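Local structure of putative amino acid binding protein (Streptococcus mutans, 4C0R) at residues 14-19 / 163-168; 85-90 / 190-195; 91-96 / 180-185. The protein binds glutathione as the extracellular solute-binding protein GshT and probably delivers it to the cystine ABC importer TcyBC. One frame throughout, in Å; residues are numbered along the deposited sequence.

Contact 1. Residues 14-19 / 163-168; sequences NPFSYE and EKISAE. With GDS (oxidized glutathione disulfide), chain C.
The carbonyl oxygen of N14 is held across the contact by one hydrogen bond and one weaker C-H contact, both from S166. S166 OG donates to N14 O at 2.7 Å, coming from above the carbonyl plane rather than along a lone pair; S166 CA also brings its hydrogen toward the same oxygen, at 3.5 Å. The hydroxyl is placed by a first torsion that sets OG anti to its own carbonyl carbon (chi1 -73°), so that it reaches out from the first turn of helix 164-173. P15 follows a cis peptide bond, and its ring crosses I165 at about a right angle, with P15 CG 3.6 Å from I165 CG2. I165 CG2, anti to the backbone N, also lies obliquely to the F16 ring, 4.1 Å from F16 CE1, while S166 OG stands at the ring's edge. N14 ND2 is hydrogen-bonded to E173 OE1. E163, the N-cap residue of the helix, bends at chi2 (77°) and gives OE2 to the amino group of oxidized glutathione disulfide, GDS N6, at 2.9 Å. This bond pairs a carboxylate with what is probably an ammonium group; the other oxygen, E163 OE1, takes a weak hydrogen bond from N69 ND2. The contact thus lies beside the ligand pocket of a family 3 solute-binding protein. A classic beta bulge sets F16 and S17 against the single residue T13, leading into strand 17-20. L228 of helix 219-228 touches P15, F16 and I165, while N89 of strand 81-96 touches F16 and accepts a hydrogen bond from I165 N.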
loop_
_atom_site.group_PDB
_atom_site.type_symbol
_atom_site.label_atom_id
_atom_site.label_comp_id
_atom_site.label_asym_id
_atom_site.label_seq_id
_atom_site.Cartn_x
_atom_site.Cartn_y
_atom_site.Cartn_z
ATOM N N ASN A 14 1.681 -6.640 5.251
ATOM C CA ASN A 14 2.906 -7.349 4.906
ATOM C C ASN A 14 2.992 -7.440 3.392
ATOM O O ASN A 14 2.009 -7.778 2.770
ATOM C CB ASN A 14 2.796 -8.728 5.563
ATOM C CG ASN A 14 3.912 -9.672 5.291
ATOM O OD1 ASN A 14 4.969 -9.376 4.763
ATOM N ND2 ASN A 14 3.637 -10.931 5.651
ATOM N N PRO A 15 4.153 -7.136 2.778
ATOM C CA PRO A 15 5.473 -6.850 3.341
ATOM C C PRO A 15 5.888 -5.391 3.324
ATOM O O PRO A 15 7.041 -5.083 3.504
ATOM C CB PRO A 15 6.382 -7.615 2.423
ATOM C CG PRO A 15 5.732 -7.423 1.082
ATOM C CD PRO A 15 4.253 -7.458 1.331
ATOM N N PHE A 16 4.933 -4.475 3.161
ATOM C CA PHE A 16 5.248 -3.055 3.146
ATOM C C PHE A 16 5.431 -2.486 4.531
ATOM O O PHE A 16 6.315 -1.687 4.783
ATOM C CB PHE A 16 4.200 -2.228 2.334
ATOM C CG PHE A 16 4.456 -2.299 0.846
ATOM C CD1 PHE A 16 4.005 -3.406 0.099
ATOM C CD2 PHE A 16 5.192 -1.333 0.199
ATOM C CE1 PHE A 16 4.305 -3.489 -1.199
ATOM C CE2 PHE A 16 5.489 -1.443 -1.111
ATOM C CZ PHE A 16 5.062 -2.504 -1.806
ATOM N N SER A 17 4.569 -2.933 5.423
ATOM C CA SER A 17 4.534 -2.388 6.772
ATOM C C SER A 17 3.896 -3.422 7.696
ATOM O O SER A 17 2.724 -3.762 7.539
ATOM C CB SER A 17 3.827 -1.052 6.853
ATOM O OG SER A 17 3.811 -0.604 8.229
ATOM N N TYR A 18 4.682 -3.952 8.614
ATOM C CA TYR A 18 4.218 -5.067 9.490
ATOM C C TYR A 18 5.159 -5.193 10.689
ATOM O O TYR A 18 6.222 -4.637 10.716
ATOM C CB TYR A 18 4.139 -6.412 8.743
ATOM C CG TYR A 18 5.441 -7.000 8.245
ATOM C CD1 TYR A 18 6.014 -6.573 7.034
ATOM C CD2 TYR A 18 6.096 -7.978 8.952
ATOM C CE1 TYR A 18 7.194 -7.068 6.600
ATOM C CE2 TYR A 18 7.303 -8.509 8.479
ATOM C CZ TYR A 18 7.828 -8.045 7.304
ATOM O OH TYR A 18 9.010 -8.557 6.797
ATOM N N GLU A 19 4.741 -5.953 11.701
ATOM C CA GLU A 19 5.630 -6.223 12.806
ATOM C C GLU A 19 6.224 -7.613 12.755
ATOM O O GLU A 19 5.572 -8.578 12.384
ATOM C CB GLU A 19 4.907 -6.028 14.139
ATOM C CG GLU A 19 4.614 -4.600 14.446
ATOM C CD GLU A 19 3.965 -4.416 15.824
ATOM O OE1 GLU A 19 3.620 -5.442 16.434
ATOM O OE2 GLU A 19 3.781 -3.261 16.211
ATOM N N GLU A 163 -3.288 -5.047 -4.068
ATOM C CA GLU A 163 -1.960 -5.124 -4.711
ATOM C C GLU A 163 -1.376 -6.549 -4.667
ATOM O O GLU A 163 -1.508 -7.247 -3.684
ATOM C CB GLU A 163 -1.000 -4.157 -4.022
ATOM C CG GLU A 163 -1.148 -2.694 -4.423
ATOM C CD GLU A 163 -2.297 -1.923 -3.845
ATOM O OE1 GLU A 163 -2.939 -2.363 -2.876
ATOM O OE2 GLU A 163 -2.518 -0.857 -4.404
ATOM N N LYS A 164 -0.714 -6.922 -5.761
ATOM C CA LYS A 164 -0.137 -8.224 -5.950
ATOM C C LYS A 164 0.886 -8.603 -4.902
ATOM O O LYS A 164 0.879 -9.714 -4.453
ATOM C CB LYS A 164 0.544 -8.258 -7.325
ATOM C CG LYS A 164 0.971 -9.628 -7.775
ATOM C CD LYS A 164 1.215 -9.623 -9.275
ATOM C CE LYS A 164 1.348 -11.057 -9.788
ATOM N NZ LYS A 164 1.619 -11.040 -11.228
ATOM N N ILE A 165 1.797 -7.702 -4.554
ATOM C CA ILE A 165 2.897 -8.083 -3.691
ATOM C C ILE A 165 2.358 -8.575 -2.323
ATOM O O ILE A 165 2.732 -9.664 -1.842
ATOM C CB ILE A 165 3.894 -6.946 -3.538
ATOM C CG1 ILE A 165 4.631 -6.627 -4.845
ATOM C CG2 ILE A 165 4.926 -7.308 -2.436
ATOM C CD1 ILE A 165 5.377 -5.341 -4.860
ATOM N N SER A 166 1.428 -7.845 -1.710
ATOM C CA SER A 166 0.868 -8.308 -0.456
ATOM C C SER A 166 -0.012 -9.537 -0.632
ATOM O O SER A 166 0.029 -10.441 0.167
ATOM C CB SER A 166 0.066 -7.226 0.266
ATOM O OG SER A 166 0.918 -6.255 0.823
ATOM N N ALA A 167 -0.815 -9.552 -1.701
ATOM C CA ALA A 167 -1.680 -10.715 -1.921
ATOM C C ALA A 167 -0.858 -11.998 -1.981
ATOM O O ALA A 167 -1.184 -12.992 -1.330
ATOM C CB ALA A 167 -2.496 -10.547 -3.178
ATOM N N GLU A 168 0.165 -11.985 -2.811
ATOM C CA GLU A 168 1.004 -13.159 -3.027
ATOM C C GLU A 168 1.749 -13.527 -1.755
ATOM O O GLU A 168 1.846 -14.705 -1.378
ATOM C CB GLU A 168 1.929 -12.962 -4.224
ATOM C CG GLU A 168 1.164 -12.912 -5.543
ATOM C CD GLU A 168 2.046 -12.971 -6.748
ATOM O OE1 GLU A 168 3.173 -12.439 -6.725
ATOM O OE2 GLU A 168 1.560 -13.541 -7.742
HETATM C CD1 GDS C . -8.588 -0.422 8.995
HETATM N N2 GDS C . -8.327 -1.768 8.467
HETATM C CA2 GDS C . -6.991 -2.220 8.604
HETATM C C2 GDS C . -6.568 -2.858 9.880
HETATM O O2 GDS C . -5.365 -2.876 10.215
HETATM C CB2 GDS C . -5.947 -2.080 7.563
HETATM S SG2 GDS C . -6.569 -1.458 6.016
HETATM N N3 GDS C . -7.600 -3.447 10.707
HETATM C CA3 GDS C . -7.249 -4.003 12.013
HETATM C C3 GDS C . -7.764 -2.956 12.997
HETATM O OE3 GDS C . -8.276 -3.300 14.109
HETATM O OE4 GDS C . -7.714 -1.718 12.743
HETATM N N4 GDS C . -5.602 -2.171 3.003
HETATM C CA4 GDS C . -6.377 -3.384 2.892
HETATM C C4 GDS C . -7.646 -3.123 2.159
HETATM O OE5 GDS C . -7.770 -2.125 1.384
HETATM O OE6 GDS C . -8.567 -3.975 2.297
HETATM C C5 GDS C . -4.386 -2.204 3.753
HETATM O O5 GDS C . -4.000 -3.261 4.250
HETATM C CA5 GDS C . -3.754 -0.896 3.915
HETATM N N5 GDS C . -3.798 0.021 2.852
HETATM C CB5 GDS C . -3.840 -0.351 5.303
HETATM S SG5 GDS C . -5.530 0.236 5.600
HETATM C CA6 GDS C . -3.965 1.260 -1.703
HETATM C C6 GDS C . -4.232 2.715 -1.348
HETATM O OE7 GDS C . -5.377 3.032 -0.925
HETATM O OE8 GDS C . -3.331 3.580 -1.458
HETATM N N6 GDS C . -2.657 1.205 -2.382
HETATM C CB6 GDS C . -4.007 0.394 -0.496
HETATM C CG6 GDS C . -3.234 1.077 0.655
HETATM C CD6 GDS C . -2.996 0.017 1.710
HETATM O O6 GDS C . -2.117 -0.856 1.665
#

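Contact 2. Residues 85-90 / 190-195; sequences PTASNP and PYVYFI
Y191 CG lies anti to its own carbonyl carbon (chi1 -70°), and Y193 repeats that setting, so that both rings come alongside P85, pointing the same way as its ring. P85 CB touches both, with Y191 CD2 and Y193 CE2 each at 3.6 Å, and is oblique to the Y191 ring. The backbone register of S88 and Y191 puts S88 CB at the edge of the Y191 ring, in its plane. S88 OG, anti to its backbone N (chi1 -172°), comes 3.6 Å from P190 CG. Y191 OH continues past the strands to D238 and the backbone N of D235. The backbones pair antiparallel: A87 and V192 form a hydrogen-bonded pair, S88 and Y191 a non-hydrogen-bonded one. V192 N donates to A87 O at 2.9 Å from above the carbonyl plane, whereas T86 N approaches V192 O nearly along its C=O axis in an almost straight bond (173°). N89 N closes the ladder on P190 O. Strand 191-196 thereby lies between strand 81-96 and strand 65-71 in the mixed sheet, in keeping with the periplasmic-binding-protein fold, in which strand 81-96 probably continues as one of the connections between lobes. On the face opposite S88 and Y191, A87 CB meets V192 CG2 at 3.8 Å, with Y27 touching A87 and N69 touching V192. At the next step T86 CG2, anti to its carbonyl carbon, crosses F194 at about a right angle and lies oblique to the ring, 3.9 Å from F194 CE2. V31 and A32 of helix 27-36 touch that same phenyl group. At the far end, P190 CG packs against P90 CB.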
loop_
_atom_site.group_PDB
_atom_site.type_symbol
_atom_site.label_atom_id
_atom_site.label_comp_id
_atom_site.label_asym_id
_atom_site.label_seq_id
_atom_site.Cartn_x
_atom_site.Cartn_y
_atom_site.Cartn_z
ATOM N N PRO A 85 8.208 7.984 -6.496
ATOM C CA PRO A 85 7.678 6.660 -6.204
ATOM C C PRO A 85 8.774 5.748 -5.665
ATOM O O PRO A 85 9.960 5.911 -6.008
ATOM C CB PRO A 85 7.178 6.158 -7.580
ATOM C CG PRO A 85 7.972 6.922 -8.533
ATOM C CD PRO A 85 8.237 8.283 -7.939
ATOM N N THR A 86 8.361 4.802 -4.832
ATOM C CA THR A 86 9.310 3.845 -4.259
ATOM C C THR A 86 9.140 2.401 -4.739
ATOM O O THR A 86 10.055 1.579 -4.614
ATOM C CB THR A 86 9.219 3.867 -2.743
ATOM O OG1 THR A 86 7.939 3.377 -2.376
ATOM C CG2 THR A 86 9.480 5.258 -2.188
ATOM N N ALA A 87 8.020 2.057 -5.340
ATOM C CA ALA A 87 7.790 0.707 -5.820
ATOM C C ALA A 87 6.628 0.738 -6.782
ATOM O O ALA A 87 5.841 1.686 -6.784
ATOM C CB ALA A 87 7.452 -0.237 -4.656
ATOM N N SER A 88 6.543 -0.293 -7.608
ATOM C CA SER A 88 5.464 -0.535 -8.532
ATOM C C SER A 88 4.755 -1.816 -8.140
ATOM O O SER A 88 5.386 -2.880 -8.019
ATOM C CB SER A 88 6.000 -0.572 -9.972
ATOM O OG SER A 88 4.901 -0.616 -10.879
ATOM N N ASN A 89 3.442 -1.762 -7.963
ATOM C CA ASN A 89 2.710 -2.823 -7.315
ATOM C C ASN A 89 1.318 -2.957 -7.902
ATOM O O ASN A 89 0.343 -2.340 -7.436
ATOM C CB ASN A 89 2.626 -2.489 -5.850
ATOM C CG ASN A 89 2.219 -3.633 -4.976
ATOM O OD1 ASN A 89 2.012 -4.745 -5.443
ATOM N ND2 ASN A 89 2.141 -3.373 -3.675
ATOM N N PRO A 90 1.177 -3.768 -8.980
ATOM C CA PRO A 90 -0.095 -3.778 -9.661
ATOM C C PRO A 90 -1.164 -4.567 -8.943
ATOM O O PRO A 90 -0.889 -5.346 -8.046
ATOM C CB PRO A 90 0.245 -4.434 -11.012
ATOM C CG PRO A 90 1.300 -5.348 -10.717
ATOM C CD PRO A 90 2.156 -4.655 -9.621
ATOM N N PRO A 190 1.214 1.659 -11.399
ATOM C CA PRO A 190 0.675 1.398 -10.051
ATOM C C PRO A 190 1.712 1.662 -8.949
ATOM O O PRO A 190 2.064 0.772 -8.191
ATOM C CB PRO A 190 0.324 -0.094 -10.119
ATOM C CG PRO A 190 1.298 -0.631 -11.089
ATOM C CD PRO A 190 1.502 0.416 -12.120
ATOM N N TYR A 191 2.180 2.885 -8.887
ATOM C CA TYR A 191 3.249 3.222 -8.002
ATOM C C TYR A 191 2.759 3.418 -6.575
ATOM O O TYR A 191 1.583 3.745 -6.338
ATOM C CB TYR A 191 3.966 4.464 -8.488
ATOM C CG TYR A 191 4.799 4.330 -9.765
ATOM C CD1 TYR A 191 5.245 3.127 -10.186
ATOM C CD2 TYR A 191 5.188 5.458 -10.465
ATOM C CE1 TYR A 191 6.056 3.018 -11.344
ATOM C CE2 TYR A 191 6.014 5.367 -11.555
ATOM C CZ TYR A 191 6.449 4.145 -11.968
ATOM O OH TYR A 191 7.294 4.046 -13.094
ATOM N N VAL A 192 3.667 3.270 -5.627
ATOM C CA VAL A 192 3.348 3.630 -4.259
ATOM C C VAL A 192 4.437 4.584 -3.758
ATOM O O VAL A 192 5.544 4.676 -4.372
ATOM C CB VAL A 192 3.167 2.475 -3.401
ATOM C CG1 VAL A 192 1.853 1.684 -3.812
ATOM C CG2 VAL A 192 4.406 1.643 -3.423
ATOM N N TYR A 193 4.133 5.326 -2.699
ATOM C CA TYR A 193 4.874 6.541 -2.368
ATOM C C TYR A 193 4.869 6.804 -0.889
ATOM O O TYR A 193 3.961 6.294 -0.205
ATOM C CB TYR A 193 4.080 7.744 -2.914
ATOM C CG TYR A 193 3.866 7.767 -4.399
ATOM C CD1 TYR A 193 2.805 7.087 -5.010
ATOM C CD2 TYR A 193 4.737 8.467 -5.191
ATOM C CE1 TYR A 193 2.621 7.126 -6.401
ATOM C CE2 TYR A 193 4.592 8.484 -6.576
ATOM C CZ TYR A 193 3.527 7.856 -7.171
ATOM O OH TYR A 193 3.393 7.913 -8.546
ATOM N N PHE A 194 5.767 7.643 -0.426
ATOM C CA PHE A 194 5.601 8.324 0.855
ATOM C C PHE A 194 4.736 9.540 0.621
ATOM O O PHE A 194 4.818 10.172 -0.438
ATOM C CB PHE A 194 6.928 8.809 1.404
ATOM C CG PHE A 194 7.865 7.690 1.799
ATOM C CD1 PHE A 194 7.585 6.891 2.899
ATOM C CD2 PHE A 194 9.022 7.441 1.072
ATOM C CE1 PHE A 194 8.448 5.870 3.270
ATOM C CE2 PHE A 194 9.898 6.412 1.464
ATOM C CZ PHE A 194 9.603 5.654 2.553
ATOM N N ILE A 195 3.921 9.913 1.609
ATOM C CA ILE A 195 3.234 11.171 1.565
ATOM C C ILE A 195 3.631 12.028 2.760
ATOM O O ILE A 195 4.163 11.534 3.744
ATOM C CB ILE A 195 1.703 11.016 1.508
ATOM C CG1 ILE A 195 1.173 10.239 2.715
ATOM C CG2 ILE A 195 1.232 10.398 0.202
ATOM C CD1 ILE A 195 -0.378 10.205 2.772
#

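Contact 3. Residues 91-96 / 180-185; sequences LVLVVP and KVIDLP
Five backbone hydrogen bonds tie L91, L93 and V95 to K180, I182 and L184. K180 N meets V95 O nearly along the C=O axis in a straight bond (2.9 Å, 173°), and V95 N answers in the carbonyl plane of K180 O. L93 and I182 bind each other both ways, L93 N to I182 O at 2.8 Å being the shortest of the five; both donors lie in the acceptor's carbonyl plane. L184 N, past the last residue of its strand, reaches L91 O from above the carbonyl plane at 3.1 Å. L91 O accepts a second hydrogen bond, from a water that also donates to D183 OD1, and D183 OD1 forms a salt bridge with K164 of helix 164-173, so this carboxylate oxygen has two grips. Another water accepts from L91 N and donates weakly to P185 O. The pairing is a regular antiparallel ladder with its strand directions 145° apart, in which strand 81-96 takes strand 179-183 on one edge and strand 160-163 on the other, part of the mixed sheet of this solute-binding fold. V92, V94, V181 and D183 share one face. There V92 CG2, in the crowded position between its backbone N and carbonyl carbon, crosses V181 obliquely, 4.0 Å from V181 CB, while V92 runs side by side with D183; in helix 164-173, A167 touches V92 and I171 touches V181. On the other face K180 lies alongside V95, its chain extended beyond CG, bringing K180 CE to 3.6 Å from V95 CG2. I182 CD1 meets V95 CG2 at 3.9 Å. L184 CD2 crosses toward L93 CD2 at 4.2 Å, with I161 touching both leucines.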
loop_
_atom_site.group_PDB
_atom_site.type_symbol
_atom_site.label_atom_id
_atom_site.label_comp_id
_atom_site.label_asym_id
_atom_site.label_seq_id
_atom_site.Cartn_x
_atom_site.Cartn_y
_atom_site.Cartn_z
ATOM N N LEU A 91 -2.421 -4.334 -9.329
ATOM C CA LEU A 91 -3.513 -4.986 -8.666
ATOM C C LEU A 91 -3.770 -6.375 -9.174
ATOM O O LEU A 91 -3.570 -6.694 -10.367
ATOM C CB LEU A 91 -4.826 -4.202 -8.817
ATOM C CG LEU A 91 -4.853 -2.895 -8.088
ATOM C CD1 LEU A 91 -6.163 -2.185 -8.458
ATOM C CD2 LEU A 91 -4.770 -3.135 -6.612
ATOM N N VAL A 92 -4.283 -7.184 -8.270
ATOM C CA VAL A 92 -4.804 -8.519 -8.595
ATOM C C VAL A 92 -6.184 -8.758 -7.942
ATOM O O VAL A 92 -6.587 -8.094 -6.994
ATOM C CB VAL A 92 -3.881 -9.660 -8.165
ATOM C CG1 VAL A 92 -2.601 -9.568 -8.872
ATOM C CG2 VAL A 92 -3.678 -9.668 -6.607
ATOM N N LEU A 93 -6.901 -9.716 -8.513
ATOM C CA LEU A 93 -8.093 -10.258 -7.999
ATOM C C LEU A 93 -7.712 -11.571 -7.320
ATOM O O LEU A 93 -7.128 -12.446 -7.941
ATOM C CB LEU A 93 -8.987 -10.528 -9.221
ATOM C CG LEU A 93 -10.408 -10.965 -9.201
ATOM C CD1 LEU A 93 -11.252 -10.211 -8.187
ATOM C CD2 LEU A 93 -10.940 -10.758 -10.624
ATOM N N VAL A 94 -8.014 -11.702 -6.043
ATOM C CA VAL A 94 -7.786 -12.900 -5.283
ATOM C C VAL A 94 -9.115 -13.662 -5.198
ATOM O O VAL A 94 -10.107 -13.128 -4.732
ATOM C CB VAL A 94 -7.352 -12.584 -3.846
ATOM C CG1 VAL A 94 -7.101 -13.859 -3.064
ATOM C CG2 VAL A 94 -6.103 -11.678 -3.870
ATOM N N VAL A 95 -9.100 -14.896 -5.668
ATOM C CA VAL A 95 -10.278 -15.750 -5.722
ATOM C C VAL A 95 -9.854 -17.176 -5.454
ATOM O O VAL A 95 -8.681 -17.528 -5.587
ATOM C CB VAL A 95 -10.958 -15.737 -7.137
ATOM C CG1 VAL A 95 -11.522 -14.331 -7.484
ATOM C CG2 VAL A 95 -9.987 -16.238 -8.189
ATOM N N PRO A 96 -10.820 -18.015 -5.058
ATOM C CA PRO A 96 -10.528 -19.440 -4.947
ATOM C C PRO A 96 -10.088 -19.986 -6.284
ATOM O O PRO A 96 -10.493 -19.539 -7.336
ATOM C CB PRO A 96 -11.896 -20.019 -4.545
ATOM C CG PRO A 96 -12.609 -18.904 -3.909
ATOM C CD PRO A 96 -12.208 -17.694 -4.718
ATOM N N LYS A 180 -5.915 -18.257 -5.628
ATOM C CA LYS A 180 -5.026 -17.816 -6.681
ATOM C C LYS A 180 -5.197 -16.312 -6.890
ATOM O O LYS A 180 -6.124 -15.691 -6.361
ATOM C CB LYS A 180 -5.337 -18.543 -7.970
ATOM C CG LYS A 180 -6.723 -18.278 -8.489
ATOM C CD LYS A 180 -6.915 -18.894 -9.850
ATOM C CE LYS A 180 -8.288 -18.565 -10.377
ATOM N NZ LYS A 180 -8.492 -19.139 -11.746
ATOM N N VAL A 181 -4.284 -15.742 -7.662
ATOM C CA VAL A 181 -4.348 -14.366 -8.042
ATOM C C VAL A 181 -4.466 -14.237 -9.559
ATOM O O VAL A 181 -3.913 -15.034 -10.325
ATOM C CB VAL A 181 -3.167 -13.501 -7.468
ATOM C CG1 VAL A 181 -2.965 -13.754 -5.973
ATOM C CG2 VAL A 181 -1.918 -13.647 -8.232
ATOM N N ILE A 182 -5.280 -13.267 -9.960
ATOM C CA ILE A 182 -5.507 -12.909 -11.337
ATOM C C ILE A 182 -5.055 -11.471 -11.537
ATOM O O ILE A 182 -5.571 -10.563 -10.885
ATOM C CB ILE A 182 -7.018 -13.034 -11.720
ATOM C CG1 ILE A 182 -7.471 -14.494 -11.556
ATOM C CG2 ILE A 182 -7.288 -12.492 -13.145
ATOM C CD1 ILE A 182 -8.995 -14.622 -11.593
ATOM N N ASP A 183 -4.171 -11.231 -12.502
ATOM C CA ASP A 183 -3.729 -9.866 -12.804
ATOM C C ASP A 183 -4.840 -9.055 -13.409
ATOM O O ASP A 183 -5.566 -9.522 -14.294
ATOM C CB ASP A 183 -2.525 -9.845 -13.784
ATOM C CG ASP A 183 -1.311 -10.487 -13.218
ATOM O OD1 ASP A 183 -0.923 -10.237 -12.055
ATOM O OD2 ASP A 183 -0.706 -11.285 -13.959
ATOM N N LEU A 184 -4.952 -7.813 -12.953
ATOM C CA LEU A 184 -5.939 -6.854 -13.410
ATOM C C LEU A 184 -5.297 -5.739 -14.225
ATOM O O LEU A 184 -4.134 -5.458 -14.092
ATOM C CB LEU A 184 -6.655 -6.191 -12.214
ATOM C CG LEU A 184 -7.537 -7.138 -11.417
ATOM C CD1 LEU A 184 -8.061 -6.438 -10.178
ATOM C CD2 LEU A 184 -8.701 -7.642 -12.250
ATOM N N PRO A 185 -6.099 -5.092 -15.055
ATOM C CA PRO A 185 -5.577 -3.916 -15.773
ATOM C C PRO A 185 -5.105 -2.817 -14.823
ATOM O O PRO A 185 -5.602 -2.724 -13.702
ATOM C CB PRO A 185 -6.772 -3.467 -16.623
ATOM C CG PRO A 185 -7.691 -4.643 -16.676
ATOM C CD PRO A 185 -7.493 -5.410 -15.408
HETATM O O HOH W 1 -1.175 -7.480 -11.700
HETATM O O HOH W 2 -3.170 -2.478 -11.428
#

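How the contacts relate
All three contacts meet around strand 81-96: contact 2 uses its residues 85-90 and contact 3 its residues 91-96, with centres about 19 Å apart, and both belong to the same mixed sheet. Contact 3 is nested inside the chain loop closed by contact 2, whereas the segments of contact 1 alternate with those of both others. The centre of contact 1 lies about 13 Å from that of contact 2 and 15 Å from that of contact 3. Helix 164-173 touches both, through K164 N to P90 O and the packing of E168 OE2 on V181 CG2. All three lie near the glutathione disulfide site, consistent with a pocket built where the lobes join.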